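Local coordinates for protein 1,3-alpha-isomaltosidase (Kribbella flavida DSM 17836, PDB 5X3I) that hydrolyses the alpha-1,3-glucosidic linkages of a cyclic tetrasaccharide made from starch, releasing isomaltose inside the cell, at residues R652-L658 against Q674-D679; D276-L281 against F659-E663; A410-V414 against A438-D442; A419-A423 against D480-A484; I344-A348 against G370-P375. The protein carries 1 engineered substitution. All coordinates share one frame; numbering follows the deposited sequence.

Contact 1: residues R652-L658 against Q674-D679; sequences RPLMRPL and QYLLGD
Met655-Arg656 and Leu676-Leu677 pair as antiparallel strands at one border of the beta sheet in the C-terminal domain of this family 31 glycoside hydrolase. Arg656 and Leu676 form the hydrogen-bonded pair, Arg656 N giving to Leu676 O at 2.8 Å and Leu676 N returning a bond to Arg656 O. Two residues along, Gly678 N donates to Leu654 O; the positive phi of Gly678 (61°) suits a glycine as the strand ends.

Arg656 CB lies 3.3 Å from Leu676 O; CG stands opposite the backbone N (chi1 -172°), and a bend at chi3 turns the guanidinium back over its own segment. There Arg656 NE donates to Pro653 O at 2.9 Å, with NH2 adding a longer bond to the same oxygen. The guanidinium has Gly678 O over the centre of one face and Arg652 CB over the rim of the other. At the tip Arg656 NH1 and NH2 grip Asp679 OD1 end-on, the NH2 bond measuring 2.9 Å, while NH1 also pairs with Asp661.

Arg652 joins this salt-bridge network through a long charge contact with Asp679, its stronger partner being Asp661. On the face carrying Met655 and Leu677, Met655 runs extended above the Tyr675 ring: CG sits 4.0 Å from the centroid in a CH-pi contact, and SD stands farther above the face, 4.9 Å from the centroid and 14° off the normal, a Met-aromatic contact.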
# COMPACT_ATOMS: atom_id res chain seq x y z
N ARG A 652 8.20 3.22 20.58
CA ARG A 652 9.33 2.40 20.13
C ARG A 652 8.80 1.23 19.31
O ARG A 652 8.02 0.44 19.82
CB ARG A 652 10.15 1.88 21.32
CG ARG A 652 10.90 2.95 22.11
CD ARG A 652 12.22 2.39 22.66
NE ARG A 652 12.09 1.90 24.02
CZ ARG A 652 12.97 1.10 24.62
NH1 ARG A 652 14.05 0.68 23.99
NH2 ARG A 652 12.75 0.71 25.87
N PRO A 653 9.21 1.13 18.04
CA PRO A 653 8.61 0.20 17.07
C PRO A 653 8.66 -1.28 17.44
O PRO A 653 9.53 -1.72 18.18
CB PRO A 653 9.43 0.45 15.80
CG PRO A 653 9.80 1.90 15.90
CD PRO A 653 10.12 2.08 17.37
N LEU A 654 7.70 -2.03 16.90
CA LEU A 654 7.65 -3.48 17.08
C LEU A 654 8.64 -4.20 16.18
O LEU A 654 9.40 -5.03 16.64
CB LEU A 654 6.23 -3.99 16.83
CG LEU A 654 6.01 -5.49 16.99
CD1 LEU A 654 6.51 -5.96 18.35
CD2 LEU A 654 4.52 -5.83 16.79
N MET A 655 8.66 -3.85 14.90
CA MET A 655 9.70 -4.37 14.03
C MET A 655 10.69 -3.20 13.88
O MET A 655 10.48 -2.29 13.10
CB MET A 655 9.09 -4.81 12.69
CG MET A 655 10.02 -5.45 11.68
SD MET A 655 9.12 -5.89 10.18
CE MET A 655 10.36 -6.80 9.28
N ARG A 656 11.81 -3.30 14.60
CA ARG A 656 12.54 -2.10 14.99
C ARG A 656 13.95 -2.02 14.42
O ARG A 656 14.83 -2.77 14.85
CB ARG A 656 12.59 -1.99 16.52
CG ARG A 656 13.18 -0.67 17.04
CD ARG A 656 13.34 -0.71 18.56
NE ARG A 656 12.12 -1.13 19.23
CZ ARG A 656 12.04 -1.42 20.53
NH1 ARG A 656 13.11 -1.34 21.30
NH2 ARG A 656 10.88 -1.80 21.05
N PRO A 657 14.16 -1.09 13.48
CA PRO A 657 15.52 -0.79 13.01
C PRO A 657 16.42 -0.45 14.19
O PRO A 657 15.96 0.14 15.15
CB PRO A 657 15.31 0.43 12.10
CG PRO A 657 13.92 0.33 11.64
CD PRO A 657 13.15 -0.26 12.80
N LEU A 658 17.68 -0.84 14.12
CA LEU A 658 18.58 -0.65 15.25
C LEU A 658 18.85 0.81 15.60
O LEU A 658 19.32 1.10 16.69
CB LEU A 658 19.90 -1.38 15.00
CG LEU A 658 19.96 -2.84 15.45
CD1 LEU A 658 19.05 -3.70 14.61
CD2 LEU A 658 21.38 -3.36 15.37
N GLN A 674 18.67 -6.28 9.49
CA GLN A 674 18.53 -6.68 10.89
C GLN A 674 17.54 -5.81 11.61
O GLN A 674 17.38 -4.64 11.29
CB GLN A 674 19.87 -6.59 11.63
CG GLN A 674 20.91 -7.54 11.17
CD GLN A 674 22.16 -7.48 12.02
OE1 GLN A 674 23.12 -8.19 11.77
NE2 GLN A 674 22.15 -6.62 13.03
N TYR A 675 16.88 -6.37 12.61
CA TYR A 675 15.98 -5.58 13.44
C TYR A 675 15.73 -6.23 14.78
O TYR A 675 15.95 -7.42 14.97
CB TYR A 675 14.64 -5.36 12.72
CG TYR A 675 13.92 -6.63 12.37
CD1 TYR A 675 14.22 -7.32 11.20
CD2 TYR A 675 12.92 -7.14 13.20
CE1 TYR A 675 13.56 -8.48 10.87
CE2 TYR A 675 12.25 -8.29 12.87
CZ TYR A 675 12.58 -8.96 11.72
OH TYR A 675 11.92 -10.12 11.40
N LEU A 676 15.26 -5.43 15.73
CA LEU A 676 14.80 -5.94 16.99
C LEU A 676 13.30 -6.19 16.89
O LEU A 676 12.57 -5.32 16.40
CB LEU A 676 15.10 -4.96 18.13
CG LEU A 676 16.58 -4.71 18.40
CD1 LEU A 676 16.74 -3.47 19.25
CD2 LEU A 676 17.20 -5.91 19.10
N LEU A 677 12.85 -7.37 17.30
CA LEU A 677 11.42 -7.62 17.43
C LEU A 677 11.05 -7.34 18.88
O LEU A 677 11.35 -8.13 19.77
CB LEU A 677 11.10 -9.06 17.04
CG LEU A 677 9.66 -9.56 17.19
CD1 LEU A 677 8.79 -8.99 16.10
CD2 LEU A 677 9.62 -11.08 17.15
N GLY A 678 10.35 -6.24 19.10
CA GLY A 678 10.20 -5.73 20.44
C GLY A 678 11.54 -5.37 21.06
O GLY A 678 12.56 -5.30 20.37
N ASP A 679 11.55 -5.17 22.38
CA ASP A 679 12.77 -4.83 23.10
C ASP A 679 13.81 -5.94 23.11
O ASP A 679 15.00 -5.67 23.00
CB ASP A 679 12.44 -4.47 24.56
CG ASP A 679 11.63 -3.21 24.68
OD1 ASP A 679 11.63 -2.42 23.73
OD2 ASP A 679 11.01 -2.99 25.74

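Contact 2: residues D276-L281 against F659-E663; sequences DPATVL and FFDHE
Asp276 meets Glu663 through carbon rather than charge: its CB lies 3.5 Å from Glu663 OE1, while the two carboxylates do not touch. Asp276 is the N-cap residue, and chi1 at 57°, with CG between the backbone N and the carbonyl carbon, brings its OD1 over the first turn, where it accepts from Thr279 N at 2.9 Å, nearly along the C-O axis, and from Thr279 OG1, which arrives from above the carboxylate plane. A leucine here would probably leave Thr279 N and OG1 without their shared acceptor and the first turn of the helix uncapped.

Pro277, the first helical residue, carries most of the contact. Pro277 CB stands over the face of the Phe660 ring, 4.0 Å from the centroid and 29° off the normal, a CH-pi contact. Pro277 CG meets the edge of the Phe659 ring, 3.6 Å from Phe659 CD1, and its CD faces the carboxylate of Glu663. The proline ring thus fits against two phenylalanines that also touch each other.

At Ala278 the link is polar and indirect: a water accepts from Ala278 N and donates to Phe660 O at 2.7 Å, serving an amide of the first helical turn. A turn later, Leu281 CD2 reaches Phe660 CE1 at 4.3 Å. His228 of strand 223-230 packs edge-to-face with both phenylalanine rings. The arrangement is a capped helix N-terminus, its leading proline seated on an aromatic pair, and it docks helix 277-288 onto the loop between strands 655-656 and 675-677 of the C-terminal domain.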
# COMPACT_ATOMS: atom_id res chain seq x y z
N ASP A 276 15.41 11.70 20.37
CA ASP A 276 15.83 10.40 19.86
C ASP A 276 14.74 9.90 18.92
O ASP A 276 13.65 10.46 18.92
CB ASP A 276 16.12 9.42 21.01
CG ASP A 276 14.93 9.20 21.94
OD1 ASP A 276 13.77 9.43 21.56
OD2 ASP A 276 15.18 8.76 23.08
N PRO A 277 15.04 8.88 18.09
CA PRO A 277 14.07 8.50 17.05
C PRO A 277 12.67 8.17 17.58
O PRO A 277 11.70 8.52 16.92
CB PRO A 277 14.72 7.27 16.42
CG PRO A 277 16.16 7.48 16.61
CD PRO A 277 16.29 8.11 17.96
N ALA A 278 12.58 7.55 18.75
CA ALA A 278 11.27 7.23 19.31
C ALA A 278 10.50 8.50 19.66
O ALA A 278 9.30 8.59 19.41
CB ALA A 278 11.42 6.34 20.55
N THR A 279 11.19 9.48 20.24
CA THR A 279 10.55 10.74 20.60
C THR A 279 10.14 11.53 19.36
O THR A 279 9.11 12.18 19.34
CB THR A 279 11.47 11.60 21.48
OG1 THR A 279 11.80 10.88 22.67
CG2 THR A 279 10.78 12.90 21.87
N VAL A 280 10.94 11.45 18.31
CA VAL A 280 10.56 12.03 17.02
C VAL A 280 9.27 11.38 16.52
O VAL A 280 8.33 12.07 16.13
CB VAL A 280 11.67 11.88 15.98
CG1 VAL A 280 11.14 12.16 14.58
CG2 VAL A 280 12.84 12.82 16.30
N LEU A 281 9.23 10.05 16.56
CA LEU A 281 8.04 9.34 16.11
C LEU A 281 6.82 9.71 16.96
O LEU A 281 5.73 9.89 16.43
CB LEU A 281 8.28 7.83 16.13
CG LEU A 281 7.20 6.94 15.52
CD1 LEU A 281 6.72 7.49 14.18
CD2 LEU A 281 7.73 5.53 15.37
N PHE A 659 18.54 1.74 14.70
CA PHE A 659 18.88 3.14 14.98
C PHE A 659 18.00 3.73 16.07
O PHE A 659 18.32 4.78 16.63
CB PHE A 659 18.84 4.00 13.70
CG PHE A 659 17.46 4.35 13.21
CD1 PHE A 659 16.79 5.46 13.70
CD2 PHE A 659 16.87 3.62 12.20
CE1 PHE A 659 15.54 5.79 13.22
CE2 PHE A 659 15.62 3.96 11.72
CZ PHE A 659 14.95 5.04 12.23
N PHE A 660 16.90 3.06 16.41
CA PHE A 660 16.04 3.55 17.48
C PHE A 660 16.71 3.44 18.84
O PHE A 660 16.66 4.36 19.65
CB PHE A 660 14.70 2.80 17.50
CG PHE A 660 13.71 3.33 16.51
CD1 PHE A 660 12.80 4.29 16.87
CD2 PHE A 660 13.72 2.88 15.20
CE1 PHE A 660 11.91 4.79 15.96
CE2 PHE A 660 12.83 3.37 14.28
CZ PHE A 660 11.92 4.33 14.65
N ASP A 661 17.38 2.33 19.08
CA ASP A 661 18.03 2.11 20.34
C ASP A 661 19.53 2.40 20.30
O ASP A 661 20.14 2.51 21.31
CB ASP A 661 17.81 0.69 20.85
CG ASP A 661 16.35 0.38 21.10
OD1 ASP A 661 15.67 1.16 21.70
OD2 ASP A 661 15.91 -0.66 20.67
N HIS A 662 20.10 2.48 19.12
CA HIS A 662 21.53 2.66 18.99
C HIS A 662 21.90 3.74 17.98
O HIS A 662 22.70 3.52 17.10
CB HIS A 662 22.15 1.34 18.60
CG HIS A 662 21.74 0.20 19.46
ND1 HIS A 662 22.33 -0.05 20.68
CD2 HIS A 662 20.82 -0.76 19.29
CE1 HIS A 662 21.76 -1.10 21.22
NE2 HIS A 662 20.85 -1.56 20.40
N GLU A 663 21.33 4.91 18.12
CA GLU A 663 21.49 5.93 17.11
C GLU A 663 22.98 6.26 16.79
O GLU A 663 23.29 6.54 15.65
CB GLU A 663 20.67 7.16 17.45
CG GLU A 663 20.89 7.65 18.85
CD GLU A 663 19.98 8.75 19.23
OE1 GLU A 663 19.44 8.65 20.32
OE2 GLU A 663 19.83 9.71 18.46
O HOH W 1 14.59 5.92 20.25

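Contact 3: residues A410-V414 against A438-D442; sequences AAAMV and ALMPD
The helical turn Ala410-Val414 and the irregular chain Ala438-Asp442 keep their backbones well apart, with CA atoms no closer than 7.4 Å (Ala410 to Leu439) and 7.5 Å (Met413 to Pro441), so at least one partner in each contact is a side chain.

Met413 reaches across from the helix. Its CG lies opposite the carbonyl carbon (chi1 -76°), the chain runs straight through chi2, and a bend at chi3 (77°) turns the methyl CE onto the other segment. That methyl does all of its close touching: Met413 CE sits 3.5 Å from Pro441 CA and also touches Pro441 CB and Leu439 CB. CE therefore spans from Leu439 to Pro441, coming up against the Met440 carbonyl carbon between them.

Leu439 answers in the other direction. Leu439 CD1 lies against the helix, approaching Ala410 O at 3.9 Å and Ala410 CB at 4.2 Å, and it meets Val414 CG2 at 4.1 Å, the valine and leucine side chains crossing at about a right angle. Ala410 and Val414 lie one helical turn apart, joined by the Val414 N to Ala410 O bond, so the leucine methyl lies against a single turn. The contacts are van der Waals ones, mostly between apolar side chains.

Trp451 and Trp452 of helix 446-454 also touch Met413, Trp452 touches Pro441, and Tyr496 OH bonds to Pro441 O. Helix 404-415 thus packs on the chain leading to helix 446-454 within the TIM-barrel domain; there the Met440 side chain lies about 8 Å from that of Glu474, an active-site residue by similarity.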
# COMPACT_ATOMS: atom_id res chain seq x y z
N ALA A 410 -25.50 0.86 -7.64
CA ALA A 410 -24.75 1.87 -8.39
C ALA A 410 -25.66 3.05 -8.70
O ALA A 410 -25.26 4.20 -8.57
CB ALA A 410 -24.19 1.28 -9.67
N ALA A 411 -26.89 2.76 -9.09
CA ALA A 411 -27.86 3.81 -9.40
C ALA A 411 -28.17 4.61 -8.14
O ALA A 411 -28.27 5.83 -8.20
CB ALA A 411 -29.12 3.22 -9.99
N ALA A 412 -28.34 3.93 -7.01
CA ALA A 412 -28.56 4.62 -5.75
C ALA A 412 -27.37 5.50 -5.40
O ALA A 412 -27.56 6.57 -4.85
CB ALA A 412 -28.82 3.63 -4.64
N MET A 413 -26.17 5.04 -5.69
CA MET A 413 -24.97 5.81 -5.38
C MET A 413 -24.99 7.16 -6.09
O MET A 413 -24.67 8.18 -5.49
CB MET A 413 -23.71 5.05 -5.77
CG MET A 413 -23.32 3.93 -4.83
SD MET A 413 -21.87 3.05 -5.38
CE MET A 413 -20.56 4.18 -4.94
N VAL A 414 -25.36 7.15 -7.37
CA VAL A 414 -25.43 8.38 -8.15
C VAL A 414 -26.60 9.24 -7.67
O VAL A 414 -26.44 10.43 -7.46
CB VAL A 414 -25.59 8.10 -9.66
CG1 VAL A 414 -25.82 9.40 -10.44
CG2 VAL A 414 -24.38 7.35 -10.20
N ALA A 438 -15.72 1.24 -12.62
CA ALA A 438 -16.45 1.09 -11.36
C ALA A 438 -16.50 2.42 -10.62
O ALA A 438 -15.55 3.19 -10.69
CB ALA A 438 -15.79 0.02 -10.50
N LEU A 439 -17.60 2.69 -9.92
CA LEU A 439 -17.69 3.87 -9.06
C LEU A 439 -16.94 3.67 -7.75
O LEU A 439 -16.77 2.55 -7.30
CB LEU A 439 -19.15 4.20 -8.75
CG LEU A 439 -20.10 4.13 -9.94
CD1 LEU A 439 -21.51 4.47 -9.52
CD2 LEU A 439 -19.62 5.08 -11.03
N MET A 440 -16.49 4.77 -7.15
CA MET A 440 -15.89 4.73 -5.82
C MET A 440 -16.85 5.32 -4.80
O MET A 440 -17.28 6.45 -4.97
CB MET A 440 -14.56 5.51 -5.78
CG MET A 440 -13.41 4.92 -6.59
SD MET A 440 -11.93 5.97 -6.54
CE MET A 440 -11.28 5.58 -4.92
N PRO A 441 -17.18 4.57 -3.74
CA PRO A 441 -18.02 5.20 -2.72
C PRO A 441 -17.26 6.34 -2.07
O PRO A 441 -16.06 6.23 -1.86
CB PRO A 441 -18.29 4.06 -1.72
CG PRO A 441 -17.11 3.18 -1.84
CD PRO A 441 -16.68 3.25 -3.31
N ASP A 442 -17.93 7.42 -1.71
CA ASP A 442 -17.16 8.52 -1.18
C ASP A 442 -17.10 8.34 0.32
O ASP A 442 -17.96 8.80 1.05
CB ASP A 442 -17.84 9.83 -1.58
CG ASP A 442 -17.06 11.07 -1.18
OD1 ASP A 442 -16.12 10.99 -0.38
OD2 ASP A 442 -17.45 12.15 -1.66

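Contact 4: residues A419-A423 against D480-A484; sequences AVLEA and DLVYA
Leu421 O receives the shortest direct polar bond between the segments, from Val482 N at 2.7 Å and nearly straight at 174°. Leu421 N returns a 3.1 Å bond to Val482 O, making the two residues an antiparallel hydrogen-bonded pair, a single bridge. The same Leu421 O also meets Leu481 CA in a CA-H...O contact.

Val420 covers the Tyr483 ring. Val420 CG1 lies over one face, 4.2 Å from the Tyr483 centroid and 24° off the normal, offset toward the rim, while CG2 touches CE2 at 3.6 Å. Tyr483 OH is held farther on by Asn493 OD1. Beside the bridge, Glu422 and Leu481 run alongside each other in the same direction; the bend of Glu422 at chi2 (-90°) carries OE1 back to Leu481 CD2, at 3.5 Å.

A water links the Glu422-Ala423 and Asp480 ends. It donates to Glu422 OE1, accepts from Ala423 N at 2.8 Å and gives a weak bond to Asp480 OD1, so it sits between two carboxylates that lie 4.8 Å apart (Glu422 OE1 to Asp480 OD1) and whose repulsion it may soften. Ala423 CB rests against Asp480 OD2.

The arrangement is an isolated beta bridge between two excursions of the TIM-barrel domain, one after helix 404-415 and one after barrel strand 467-470, with the Tyr483 side chain about 10 Å from that of Glu474, active-site by similarity.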
# COMPACT_ATOMS: atom_id res chain seq x y z
N ALA A 419 -21.27 8.65 -4.48
CA ALA A 419 -20.12 8.40 -5.35
C ALA A 419 -19.16 9.59 -5.41
O ALA A 419 -19.58 10.74 -5.43
CB ALA A 419 -20.59 8.06 -6.76
N VAL A 420 -17.87 9.28 -5.44
CA VAL A 420 -16.84 10.28 -5.70
C VAL A 420 -17.13 10.89 -7.08
O VAL A 420 -17.47 10.18 -8.01
CB VAL A 420 -15.43 9.68 -5.66
CG1 VAL A 420 -14.38 10.72 -6.07
CG2 VAL A 420 -15.12 9.12 -4.28
N LEU A 421 -16.99 12.21 -7.18
CA LEU A 421 -17.42 12.94 -8.37
C LEU A 421 -16.28 13.52 -9.20
O LEU A 421 -15.22 13.86 -8.67
CB LEU A 421 -18.36 14.08 -7.98
CG LEU A 421 -19.69 13.77 -7.30
CD1 LEU A 421 -20.46 15.08 -7.05
CD2 LEU A 421 -20.50 12.81 -8.14
N GLU A 422 -16.51 13.64 -10.51
CA GLU A 422 -15.64 14.43 -11.37
C GLU A 422 -15.94 15.91 -11.16
O GLU A 422 -16.90 16.27 -10.47
CB GLU A 422 -15.84 14.08 -12.85
CG GLU A 422 -15.65 12.64 -13.21
CD GLU A 422 -14.22 12.32 -13.62
OE1 GLU A 422 -13.34 13.19 -13.50
OE2 GLU A 422 -13.98 11.18 -14.06
N ALA A 423 -15.15 16.77 -11.80
CA ALA A 423 -15.33 18.21 -11.68
C ALA A 423 -16.67 18.63 -12.27
O ALA A 423 -17.30 19.55 -11.78
CB ALA A 423 -14.18 18.95 -12.36
N ASP A 480 -8.79 17.25 -10.21
CA ASP A 480 -10.04 17.97 -10.03
C ASP A 480 -11.23 17.14 -9.53
O ASP A 480 -12.36 17.60 -9.61
CB ASP A 480 -10.43 18.71 -11.31
CG ASP A 480 -10.50 17.80 -12.49
OD1 ASP A 480 -10.21 16.60 -12.34
OD2 ASP A 480 -10.83 18.30 -13.58
N LEU A 481 -11.00 15.89 -9.14
CA LEU A 481 -12.07 15.09 -8.54
C LEU A 481 -12.66 15.82 -7.33
O LEU A 481 -11.99 16.63 -6.71
CB LEU A 481 -11.56 13.70 -8.12
CG LEU A 481 -11.01 12.78 -9.20
CD1 LEU A 481 -10.74 11.39 -8.64
CD2 LEU A 481 -11.99 12.69 -10.36
N VAL A 482 -13.94 15.59 -7.04
CA VAL A 482 -14.59 16.26 -5.92
C VAL A 482 -15.14 15.28 -4.87
O VAL A 482 -15.93 14.40 -5.19
CB VAL A 482 -15.73 17.16 -6.40
CG1 VAL A 482 -16.42 17.85 -5.22
CG2 VAL A 482 -15.21 18.19 -7.41
N TYR A 483 -14.71 15.47 -3.63
CA TYR A 483 -15.14 14.66 -2.50
C TYR A 483 -16.12 15.44 -1.64
O TYR A 483 -16.02 16.66 -1.53
CB TYR A 483 -13.96 14.22 -1.63
CG TYR A 483 -13.05 13.21 -2.28
CD1 TYR A 483 -11.93 13.63 -2.98
CD2 TYR A 483 -13.30 11.85 -2.17
CE1 TYR A 483 -11.09 12.72 -3.57
CE2 TYR A 483 -12.46 10.93 -2.75
CZ TYR A 483 -11.35 11.37 -3.45
OH TYR A 483 -10.50 10.48 -4.03
N ALA A 484 -17.05 14.72 -1.02
CA ALA A 484 -18.11 15.35 -0.25
C ALA A 484 -17.59 16.06 1.00
O ALA A 484 -18.30 16.87 1.59
CB ALA A 484 -19.17 14.31 0.15
O HOH W 2 -12.93 15.61 -13.03

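Contact 5: residues I344-A348 against G370-P375; sequences IWRDA and GAWPDP
Two indoles and a guanidinium organise this contact. The Trp345 ring has Pro375 CB over one face, 3.7 Å from the centroid of its six-membered ring and 17° off the normal, a CH-pi contact. Trp372 CG lies opposite the carbonyl carbon (chi1 -51°), which lays its ring face against Trp345, CE3 of Trp345 lying 3.6 Å from CD2 of Trp372; the planes are inclined at 54°, so the pair is neither stacked nor edge-to-face. Arg346 O lies at the Trp372 edge, in the ring plane, and the Arg346 guanidinium takes Ala371 CB over one face, 3.4 Å from NH2. A serine in place of Trp345 would probably open a gap between Pro375 and the Trp372 face, leaving both without their shared aromatic surface.

Two waters bridge the segments. One, in the planes of both the guanidinium and the indole, accepts from Arg346 NE and from Trp372 NE1, each at 2.9 Å. A second donates to Arg346 O and accepts from Trp372 N.

The direct hydrogen bond across the contact runs from Ala371 N to Asp347 OD2 at 2.8 Å, using the anti lone pair. Asp347 has a positive phi within the type II turn Trp345-Ala348, closed by Ala348 N to Trp345 O.

Trp345 also packs edge-to-face with Trp336 and Phe463, and touches Met378 and Ile379 of helix 375-384. Trp372 lies on Val314 of helix 311-323, while Asp374 caps helix 375-384 through Ala377 N; the turn leading into strand 348-349 is thereby fastened to the first turns of helices 311-323 and 375-384.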
# COMPACT_ATOMS: atom_id res chain seq x y z
N ILE A 344 -22.04 -9.87 -0.89
CA ILE A 344 -22.97 -11.00 -0.77
C ILE A 344 -22.28 -12.34 -1.10
O ILE A 344 -21.50 -12.41 -2.04
CB ILE A 344 -24.19 -10.80 -1.72
CG1 ILE A 344 -25.07 -9.64 -1.23
CG2 ILE A 344 -25.01 -12.07 -1.87
CD1 ILE A 344 -26.16 -9.26 -2.20
N TRP A 345 -22.54 -13.39 -0.32
CA TRP A 345 -21.93 -14.70 -0.60
C TRP A 345 -22.31 -15.19 -2.01
O TRP A 345 -23.45 -15.07 -2.42
CB TRP A 345 -22.36 -15.75 0.43
CG TRP A 345 -21.84 -15.57 1.83
CD1 TRP A 345 -22.47 -14.95 2.88
CD2 TRP A 345 -20.60 -16.04 2.35
NE1 TRP A 345 -21.69 -15.01 4.01
CE2 TRP A 345 -20.53 -15.67 3.71
CE3 TRP A 345 -19.53 -16.75 1.79
CZ2 TRP A 345 -19.44 -15.98 4.51
CZ3 TRP A 345 -18.45 -17.05 2.59
CH2 TRP A 345 -18.41 -16.67 3.93
N ARG A 346 -21.35 -15.73 -2.75
CA ARG A 346 -21.65 -16.28 -4.06
C ARG A 346 -22.75 -17.35 -3.98
O ARG A 346 -22.77 -18.16 -3.05
CB ARG A 346 -20.41 -16.88 -4.72
CG ARG A 346 -20.68 -17.42 -6.12
CD ARG A 346 -19.41 -17.50 -6.96
NE ARG A 346 -18.51 -18.55 -6.51
CZ ARG A 346 -18.39 -19.74 -7.11
NH1 ARG A 346 -19.12 -20.03 -8.18
NH2 ARG A 346 -17.52 -20.62 -6.64
N ASP A 347 -23.64 -17.29 -4.97
CA ASP A 347 -24.83 -18.13 -5.13
C ASP A 347 -25.88 -17.95 -4.04
O ASP A 347 -26.75 -18.80 -3.89
CB ASP A 347 -24.44 -19.61 -5.19
CG ASP A 347 -23.57 -19.93 -6.37
OD1 ASP A 347 -23.72 -19.25 -7.40
OD2 ASP A 347 -22.73 -20.84 -6.28
N ALA A 348 -25.86 -16.82 -3.35
CA ALA A 348 -26.93 -16.52 -2.41
C ALA A 348 -28.18 -16.16 -3.18
O ALA A 348 -28.10 -15.57 -4.25
CB ALA A 348 -26.53 -15.39 -1.48
N GLY A 370 -24.99 -24.81 -4.02
CA GLY A 370 -24.27 -23.58 -4.29
C GLY A 370 -22.82 -23.60 -3.82
O GLY A 370 -22.40 -24.54 -3.14
N ALA A 371 -22.07 -22.56 -4.16
CA ALA A 371 -20.67 -22.48 -3.73
C ALA A 371 -20.52 -22.40 -2.20
O ALA A 371 -19.53 -22.86 -1.66
CB ALA A 371 -20.00 -21.29 -4.38
N TRP A 372 -21.50 -21.80 -1.53
CA TRP A 372 -21.48 -21.67 -0.07
C TRP A 372 -22.83 -22.12 0.49
O TRP A 372 -23.68 -21.31 0.81
CB TRP A 372 -21.16 -20.22 0.35
CG TRP A 372 -19.93 -19.68 -0.31
CD1 TRP A 372 -19.87 -19.03 -1.50
CD2 TRP A 372 -18.58 -19.80 0.15
NE1 TRP A 372 -18.58 -18.70 -1.80
CE2 TRP A 372 -17.76 -19.17 -0.81
CE3 TRP A 372 -17.98 -20.36 1.29
CZ2 TRP A 372 -16.37 -19.10 -0.67
CZ3 TRP A 372 -16.61 -20.29 1.42
CH2 TRP A 372 -15.82 -19.67 0.45
N PRO A 373 -23.03 -23.44 0.60
CA PRO A 373 -24.34 -23.95 1.03
C PRO A 373 -24.70 -23.53 2.45
O PRO A 373 -25.86 -23.31 2.72
CB PRO A 373 -24.17 -25.47 0.95
CG PRO A 373 -22.72 -25.71 1.00
CD PRO A 373 -22.07 -24.52 0.33
N ASP A 374 -23.72 -23.47 3.35
CA ASP A 374 -24.01 -23.06 4.72
C ASP A 374 -22.85 -22.27 5.33
O ASP A 374 -22.08 -22.80 6.10
CB ASP A 374 -24.33 -24.29 5.57
CG ASP A 374 -24.99 -23.94 6.89
OD1 ASP A 374 -24.94 -22.76 7.30
OD2 ASP A 374 -25.56 -24.85 7.52
N PRO A 375 -22.71 -20.99 4.96
CA PRO A 375 -21.54 -20.24 5.44
C PRO A 375 -21.49 -20.05 6.96
O PRO A 375 -20.40 -20.03 7.51
CB PRO A 375 -21.67 -18.89 4.72
CG PRO A 375 -23.08 -18.84 4.23
CD PRO A 375 -23.45 -20.24 3.93
O HOH W 3 -17.07 -17.79 -4.12
O HOH W 4 -24.13 -20.16 -1.53

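In the fold
Contacts 1 and 2 adjoin, their centres about 11 Å apart: Asp661 from the loop of contact 2 pairs with Arg652 and Arg656, so Asp661 carries the charge network of contact 1 into the loop of contact 2. Contact 1 is buried yet richly charged, whereas contact 2, partly buried, joins a distant helix mainly through proline and phenylalanine. Contacts 3 and 4 also adjoin, sharing excursions of the TIM-barrel domain; Asp442 and Met440 of contact 3 probably bond to Ala484 and Val420 of contact 4. The former is buried and apolar, the latter partly buried and backbone-bonded. Contact 5, partly buried and centred about 30 Å from the chain centre, touches no other contact and combines indoles with waters.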